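Local coordinates for haloacid dehalogenase/epoxide hydrolase family (Corynebacterium glutamicum ATCC 13032, PDB 2PR7), which is an uncharacterised protein of the haloacid dehalogenase-like family, probably a hydrolase, with a calcium ion bound in the crystal, at residues T37-N42 with G59-V64; K63-G68 with Q81-A86. All blocks are in the same frame, centred on the assembly; numbering follows the deposited sequence.

Contact 1. Residues T37-N42 with G59-V64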
ATOM      1  N   THR A  37       2.574   3.408   6.482  1.00 20.04           N
ATOM      2  CA  THR A  37       2.592   3.014   5.082  1.00 18.74           C
ATOM      3  C   THR A  37       3.430   1.779   4.871  1.00 21.30           C
ATOM      4  O   THR A  37       4.558   1.685   5.345  1.00 19.87           O
ATOM      5  CB  THR A  37       3.107   4.151   4.180  1.00 19.49           C
ATOM      6  OG1 THR A  37       4.384   4.645   4.640  1.00 22.66           O
ATOM      7  CG2 THR A  37       2.113   5.277   4.203  1.00 21.14           C
ATOM      8  N   VAL A  38       2.844   0.804   4.170  1.00 20.14           N
ATOM      9  CA  VAL A  38       3.515  -0.451   3.843  1.00 18.69           C
ATOM     10  C   VAL A  38       3.309  -0.773   2.376  1.00 18.94           C
ATOM     11  O   VAL A  38       2.197  -0.634   1.860  1.00 20.11           O
ATOM     12  CB  VAL A  38       2.968  -1.640   4.661  1.00 23.45           C
ATOM     13  CG1 VAL A  38       3.779  -2.905   4.357  1.00 21.69           C
ATOM     14  CG2 VAL A  38       3.035  -1.358   6.080  1.00 24.16           C
ATOM     15  N   ILE A  39       4.368  -1.195   1.696  1.00 18.22           N
ATOM     16  CA  ILE A  39       4.252  -1.794   0.379  1.00 17.63           C
ATOM     17  C   ILE A  39       4.173  -3.285   0.631  1.00 20.11           C
ATOM     18  O   ILE A  39       5.049  -3.855   1.297  1.00 19.51           O
ATOM     19  CB  ILE A  39       5.456  -1.479  -0.541  1.00 17.38           C
ATOM     20  CG1 ILE A  39       5.477   0.012  -0.886  1.00 21.19           C
ATOM     21  CG2 ILE A  39       5.408  -2.347  -1.795  1.00 19.08           C
ATOM     22  CD1 ILE A  39       6.656   0.492  -1.682  1.00 20.19           C
ATOM     23  N   LEU A  40       3.096  -3.890   0.141  1.00 18.45           N
ATOM     24  CA  LEU A  40       2.884  -5.347   0.247  1.00 17.01           C
ATOM     25  C   LEU A  40       2.813  -5.836  -1.170  1.00 19.47           C
ATOM     26  O   LEU A  40       1.838  -5.576  -1.899  1.00 18.79           O
ATOM     27  CB  LEU A  40       1.625  -5.742   1.003  1.00 18.49           C
ATOM     28  CG  LEU A  40       1.309  -7.231   1.188  1.00 18.96           C
ATOM     29  CD1 LEU A  40       2.394  -7.916   2.044  1.00 20.35           C
ATOM     30  CD2 LEU A  40      -0.061  -7.399   1.784  1.00 18.36           C
ATOM     31  N   SER A  41       3.859  -6.548  -1.582  1.00 17.27           N
ATOM     32  CA  SER A  41       3.988  -6.941  -2.963  1.00 18.43           C
ATOM     33  C   SER A  41       4.154  -8.456  -3.122  1.00 19.73           C
ATOM     34  O   SER A  41       4.961  -9.067  -2.400  1.00 20.14           O
ATOM     35  CB  SER A  41       5.217  -6.235  -3.524  1.00 21.89           C
ATOM     36  OG  SER A  41       5.558  -6.656  -4.832  1.00 28.87           O
ATOM     37  N   ASN A  42       3.471  -9.035  -4.113  1.00 18.47           N
ATOM     38  CA  ASN A  42       3.690 -10.422  -4.477  1.00 20.22           C
ATOM     39  C   ASN A  42       4.856 -10.372  -5.466  1.00 20.09           C
ATOM     40  O   ASN A  42       4.651 -10.028  -6.622  1.00 22.27           O
ATOM     41  CB  ASN A  42       2.469 -11.049  -5.142  1.00 20.77           C
ATOM     42  CG  ASN A  42       1.406 -11.511  -4.129  1.00 19.41           C
ATOM     43  OD1 ASN A  42       1.560 -11.353  -2.923  1.00 20.91           O
ATOM     44  ND2 ASN A  42       0.313 -12.103  -4.632  1.00 22.59           N
ATOM     45  N   GLY A  59      12.827   6.178   3.122  1.00 31.32           N
ATOM     46  CA  GLY A  59      11.752   6.783   3.916  1.00 29.04           C
ATOM     47  C   GLY A  59      10.441   7.140   3.200  1.00 29.11           C
ATOM     48  O   GLY A  59       9.577   7.797   3.787  1.00 30.51           O
ATOM     49  N   VAL A  60      10.274   6.710   1.947  1.00 26.70           N
ATOM     50  CA  VAL A  60       9.062   6.990   1.184  1.00 25.84           C
ATOM     51  C   VAL A  60       7.884   6.251   1.815  1.00 26.77           C
ATOM     52  O   VAL A  60       6.773   6.783   1.932  1.00 27.01           O
ATOM     53  CB  VAL A  60       9.258   6.637  -0.291  1.00 27.12           C
ATOM     54  CG1 VAL A  60       7.987   6.797  -1.075  1.00 28.81           C
ATOM     55  CG2 VAL A  60      10.394   7.483  -0.892  1.00 28.83           C
ATOM     56  N   VAL A  61       8.139   5.006   2.223  1.00 24.82           N
ATOM     57  CA  VAL A  61       7.193   4.248   3.012  1.00 22.61           C
ATOM     58  C   VAL A  61       7.893   3.767   4.279  1.00 20.67           C
ATOM     59  O   VAL A  61       9.146   3.714   4.347  1.00 24.23           O
ATOM     60  CB  VAL A  61       6.598   3.069   2.177  1.00 21.14           C
ATOM     61  CG1 VAL A  61       5.933   3.636   0.930  1.00 22.80           C
ATOM     62  CG2 VAL A  61       7.678   2.083   1.765  1.00 20.90           C
ATOM     63  N   ASP A  62       7.078   3.348   5.246  1.00 22.32           N
ATOM     64  CA  ASP A  62       7.574   2.819   6.518  1.00 21.40           C
ATOM     65  C   ASP A  62       8.182   1.433   6.356  1.00 22.15           C
ATOM     66  O   ASP A  62       9.227   1.138   6.959  1.00 20.93           O
ATOM     67  CB  ASP A  62       6.479   2.753   7.572  1.00 20.15           C
ATOM     68  CG  ASP A  62       6.040   4.121   8.011  1.00 26.81           C
ATOM     69  OD1 ASP A  62       6.909   4.945   8.376  1.00 29.18           O
ATOM     70  OD2 ASP A  62       4.832   4.380   7.988  1.00 27.17           O
ATOM     71  N   LYS A  63       7.534   0.582   5.545  1.00 19.02           N
ATOM     72  CA  LYS A  63       7.986  -0.781   5.410  1.00 20.18           C
ATOM     73  C   LYS A  63       7.704  -1.343   4.017  1.00 19.59           C
ATOM     74  O   LYS A  63       6.701  -1.018   3.425  1.00 19.60           O
ATOM     75  CB  LYS A  63       7.263  -1.644   6.411  1.00 21.69           C
ATOM     76  CG  LYS A  63       7.396  -1.245   7.873  1.00 30.25           C
ATOM     77  CD  LYS A  63       8.708  -1.665   8.459  1.00 30.89           C
ATOM     78  CE  LYS A  63       8.706  -1.426   9.962  1.00 43.94           C
ATOM     79  NZ  LYS A  63       8.089  -0.110  10.294  1.00 51.11           N
ATOM     80  N   VAL A  64       8.549  -2.270   3.580  1.00 18.56           N
ATOM     81  CA  VAL A  64       8.348  -3.026   2.367  1.00 19.19           C
ATOM     82  C   VAL A  64       8.318  -4.513   2.740  1.00 19.78           C
ATOM     83  O   VAL A  64       9.260  -5.030   3.380  1.00 20.38           O
ATOM     84  CB  VAL A  64       9.494  -2.728   1.356  1.00 18.24           C
ATOM     85  CG1 VAL A  64       9.521  -3.758   0.225  1.00 19.79           C
ATOM     86  CG2 VAL A  64       9.383  -1.300   0.773  1.00 21.63           C
TER
HETATM   87  O   HOH W   1       4.265   6.379   6.603  1.00 46.69           O
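Ile39 lays its CG1-CD1 arm across Val61, the two side chains crossing at about a right angle with Ile39 CD1 3.9 Å from Val61 CG2. The same methyl meets Val64 CG2 at 4.1 Å, but here the side chains lie side by side and point the same way. CG1 of Ile39 stands anti to the carbonyl carbon (chi1 -67°), and from there it also touches both methyls of Val61. Ile52 and Leu55 of helix 50-57 pack on this face, while Val38 and Lys63 project from the other face of the sheet.

The backbones pair as parallel strands, Lys63 bonding to the residues on either side of Val38: Lys63 N donates to Thr37 O at 3.2 Å, and Ile39 N donates to Lys63 O at 2.9 Å. Lys63 O also receives a CA-H...O contact from Val38 CA.

At the start of the pairing, side-chain bonds join the backbone ones. Thr37 N reaches Asp62 OD2 at 2.9 Å, meeting the carboxylate on its anti side and 18° out of its plane. In return, Asp62 N donates to Thr37 OG1 at 3.1 Å and, weakly, to Thr37 O. A water accepts from Thr37 OG1 at 2.6 Å and donates to Asp62 OD2, bridging the two residues.

This is the strand pairing of a right-handed beta-alpha-beta unit in a Rossmann-like HAD fold. Directional backbone bonds set its register, reciprocal N-H to side-chain bonds between Thr37 and Asp62 reinforce it at the start, and the apolar contacts of Ile39, Val61 and Val64 pack the face covered by helices 50-57 and 17-32.

Contact 2. Residues K63-G68 with Q81-A86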
ATOM      1  N   LYS A  63       7.534   0.582   5.545  1.00 19.02           N
ATOM      2  CA  LYS A  63       7.986  -0.781   5.410  1.00 20.18           C
ATOM      3  C   LYS A  63       7.704  -1.343   4.017  1.00 19.59           C
ATOM      4  O   LYS A  63       6.701  -1.018   3.425  1.00 19.60           O
ATOM      5  CB  LYS A  63       7.263  -1.644   6.411  1.00 21.69           C
ATOM      6  CG  LYS A  63       7.396  -1.245   7.873  1.00 30.25           C
ATOM      7  CD  LYS A  63       8.708  -1.665   8.459  1.00 30.89           C
ATOM      8  CE  LYS A  63       8.706  -1.426   9.962  1.00 43.94           C
ATOM      9  NZ  LYS A  63       8.089  -0.110  10.294  1.00 51.11           N
ATOM     10  N   VAL A  64       8.549  -2.270   3.580  1.00 18.56           N
ATOM     11  CA  VAL A  64       8.348  -3.026   2.367  1.00 19.19           C
ATOM     12  C   VAL A  64       8.318  -4.513   2.740  1.00 19.78           C
ATOM     13  O   VAL A  64       9.260  -5.030   3.380  1.00 20.38           O
ATOM     14  CB  VAL A  64       9.494  -2.728   1.356  1.00 18.24           C
ATOM     15  CG1 VAL A  64       9.521  -3.758   0.225  1.00 19.79           C
ATOM     16  CG2 VAL A  64       9.383  -1.300   0.773  1.00 21.63           C
ATOM     17  N   LEU A  65       7.255  -5.187   2.327  1.00 18.56           N
ATOM     18  CA  LEU A  65       7.074  -6.626   2.535  1.00 18.98           C
ATOM     19  C   LEU A  65       6.903  -7.318   1.180  1.00 20.87           C
ATOM     20  O   LEU A  65       6.066  -6.901   0.371  1.00 19.74           O
ATOM     21  CB  LEU A  65       5.837  -6.953   3.411  1.00 19.92           C
ATOM     22  CG  LEU A  65       5.909  -6.552   4.878  1.00 21.82           C
ATOM     23  CD1 LEU A  65       4.619  -7.023   5.594  1.00 23.79           C
ATOM     24  CD2 LEU A  65       7.137  -7.106   5.534  1.00 28.29           C
ATOM     25  N   LEU A  66       7.676  -8.386   0.925  1.00 18.45           N
ATOM     26  CA  LEU A  66       7.666  -9.077  -0.356  1.00 18.60           C
ATOM     27  C   LEU A  66       7.313 -10.529  -0.103  1.00 16.80           C
ATOM     28  O   LEU A  66       7.946 -11.201   0.746  1.00 16.89           O
ATOM     29  CB  LEU A  66       9.054  -9.000  -0.980  1.00 17.98           C
ATOM     30  CG  LEU A  66       9.530  -7.545  -1.170  1.00 20.54           C
ATOM     31  CD1 LEU A  66      11.038  -7.305  -1.392  1.00 23.44           C
ATOM     32  CD2 LEU A  66       8.717  -6.858  -2.305  1.00 29.35           C
ATOM     33  N   SER A  67       6.302 -11.024  -0.805  1.00 17.66           N
ATOM     34  CA  SER A  67       5.831 -12.393  -0.595  1.00 19.42           C
ATOM     35  C   SER A  67       6.961 -13.452  -0.621  1.00 19.31           C
ATOM     36  O   SER A  67       6.930 -14.379   0.166  1.00 20.77           O
ATOM     37  CB  SER A  67       4.791 -12.730  -1.645  1.00 19.41           C
ATOM     38  OG  SER A  67       5.339 -12.683  -2.949  1.00 20.25           O
ATOM     39  N   GLY A  68       7.936 -13.319  -1.517  1.00 17.22           N
ATOM     40  CA  GLY A  68       9.004 -14.310  -1.625  1.00 17.34           C
ATOM     41  C   GLY A  68       9.867 -14.401  -0.375  1.00 17.56           C
ATOM     42  O   GLY A  68      10.621 -15.358  -0.212  1.00 19.09           O
ATOM     43  N   GLN A  81      -2.205  -9.546   7.312  1.00 20.76           N
ATOM     44  CA  GLN A  81      -1.896  -9.517   8.737  1.00 20.66           C
ATOM     45  C   GLN A  81      -0.454  -9.104   8.958  1.00 19.59           C
ATOM     46  O   GLN A  81      -0.153  -8.331   9.877  1.00 21.76           O
ATOM     47  CB  GLN A  81      -2.150 -10.886   9.365  1.00 20.50           C
ATOM     48  CG  GLN A  81      -2.002 -10.907  10.888  1.00 19.85           C
ATOM     49  CD  GLN A  81      -3.050 -10.084  11.583  1.00 24.08           C
ATOM     50  OE1 GLN A  81      -2.760  -9.008  12.091  1.00 31.44           O
ATOM     51  NE2 GLN A  81      -4.279 -10.567  11.591  1.00 25.14           N
ATOM     52  N   ALA A  82       0.448  -9.593   8.112  1.00 19.40           N
ATOM     53  CA  ALA A  82       1.866  -9.260   8.250  1.00 19.98           C
ATOM     54  C   ALA A  82       2.069  -7.768   7.993  1.00 19.71           C
ATOM     55  O   ALA A  82       2.860  -7.084   8.663  1.00 20.29           O
ATOM     56  CB  ALA A  82       2.708 -10.091   7.268  1.00 21.12           C
ATOM     57  N   ALA A  83       1.346  -7.253   6.991  1.00 19.35           N
ATOM     58  CA  ALA A  83       1.463  -5.841   6.641  1.00 18.98           C
ATOM     59  C   ALA A  83       0.951  -4.948   7.781  1.00 17.78           C
ATOM     60  O   ALA A  83       1.631  -3.997   8.201  1.00 20.38           O
ATOM     61  CB  ALA A  83       0.688  -5.572   5.373  1.00 19.11           C
ATOM     62  N   ALA A  84      -0.207  -5.332   8.336  1.00 20.06           N
ATOM     63  CA  ALA A  84      -0.801  -4.607   9.445  1.00 18.81           C
ATOM     64  C   ALA A  84       0.157  -4.655  10.646  1.00 20.29           C
ATOM     65  O   ALA A  84       0.486  -3.613  11.264  1.00 20.10           O
ATOM     66  CB  ALA A  84      -2.177  -5.185   9.784  1.00 19.41           C
ATOM     67  N   ASP A  85       0.614  -5.866  10.984  1.00 22.80           N
ATOM     68  CA  ASP A  85       1.596  -6.046  12.070  1.00 23.40           C
ATOM     69  C   ASP A  85       2.833  -5.153  11.896  1.00 21.88           C
ATOM     70  O   ASP A  85       3.319  -4.574  12.876  1.00 22.20           O
ATOM     71  CB  ASP A  85       2.041  -7.525  12.185  1.00 24.92           C
ATOM     72  CG  ASP A  85       0.930  -8.459  12.700  1.00 24.77           C
ATOM     73  OD1 ASP A  85      -0.138  -7.998  13.145  1.00 26.60           O
ATOM     74  OD2 ASP A  85       1.132  -9.685  12.651  1.00 29.18           O
ATOM     75  N   ALA A  86       3.313  -5.010  10.651  1.00 21.04           N
ATOM     76  CA  ALA A  86       4.553  -4.244  10.352  1.00 20.47           C
ATOM     77  C   ALA A  86       4.472  -2.770  10.770  1.00 22.48           C
ATOM     78  O   ALA A  86       5.492  -2.129  11.025  1.00 24.82           O
ATOM     79  CB  ALA A  86       4.897  -4.334   8.829  1.00 22.11           C
TER
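Leu65 points its CD1 branch at the helix and reaches the backbone between Ala82 and Ala83, with CD1 3.5 Å from Ala83 CA. An anti chi2 (-177°) extends CD1 away from the leucine CA. The methyl also meets Ala82 O at 3.5 Å and Ala82 CB at 4.0 Å, with the CB atoms of Ala83 and Ala86 slightly farther off. One branched side chain thus packs against three alanines, Ala82 and Ala83 adjacent and Ala86 about one turn further along, and their small size lets it approach the helix backbone closely. Ala82 O already accepts a hydrogen bond from Ala86 N within the helix, at 2.9 Å.

Lys63 runs past Ala86, its CG 4.1 Å from Ala86 CB. Its chain bends at chi2 and again at chi4, bringing NZ to Ala86 O at 3.4 Å, a weak hydrogen bond.

Strand 63-66 and helix 81-86 run nearly antiparallel, at 160°, with axes 9.4 Å apart at closest approach. The helix lies over the sheet face bearing Lys63 and Leu65, where Ala83 also touches Leu40 of strand 36-41; Val64 and Leu66 face helix 50-57 on the opposite side of this edge strand.

How the contacts relate
Of the elements in these contacts, strand 36-41 comes first, and contact 1 closes the 16-residue excursion through helix 50-57 by setting residues 59-64 beside it. The chain then continues along strand 63-66 into contact 2, which closes a 12-residue excursion that returns through helix 77-86. The two loops follow one another, neither enclosing nor crossing the other, and share Lys63 and Val64. Probable hydrogen bonds from Leu65 N to Ile39 O and from Ser67 N to Ser41 O carry the pairing beyond contact 1. Together they tie one outermost strand, 63-66, to its neighbour 36-41 and to helix 77-86 on one face; helix 50-57 packs on the other. Ser41 touches Asp8, a residue of the calcium site.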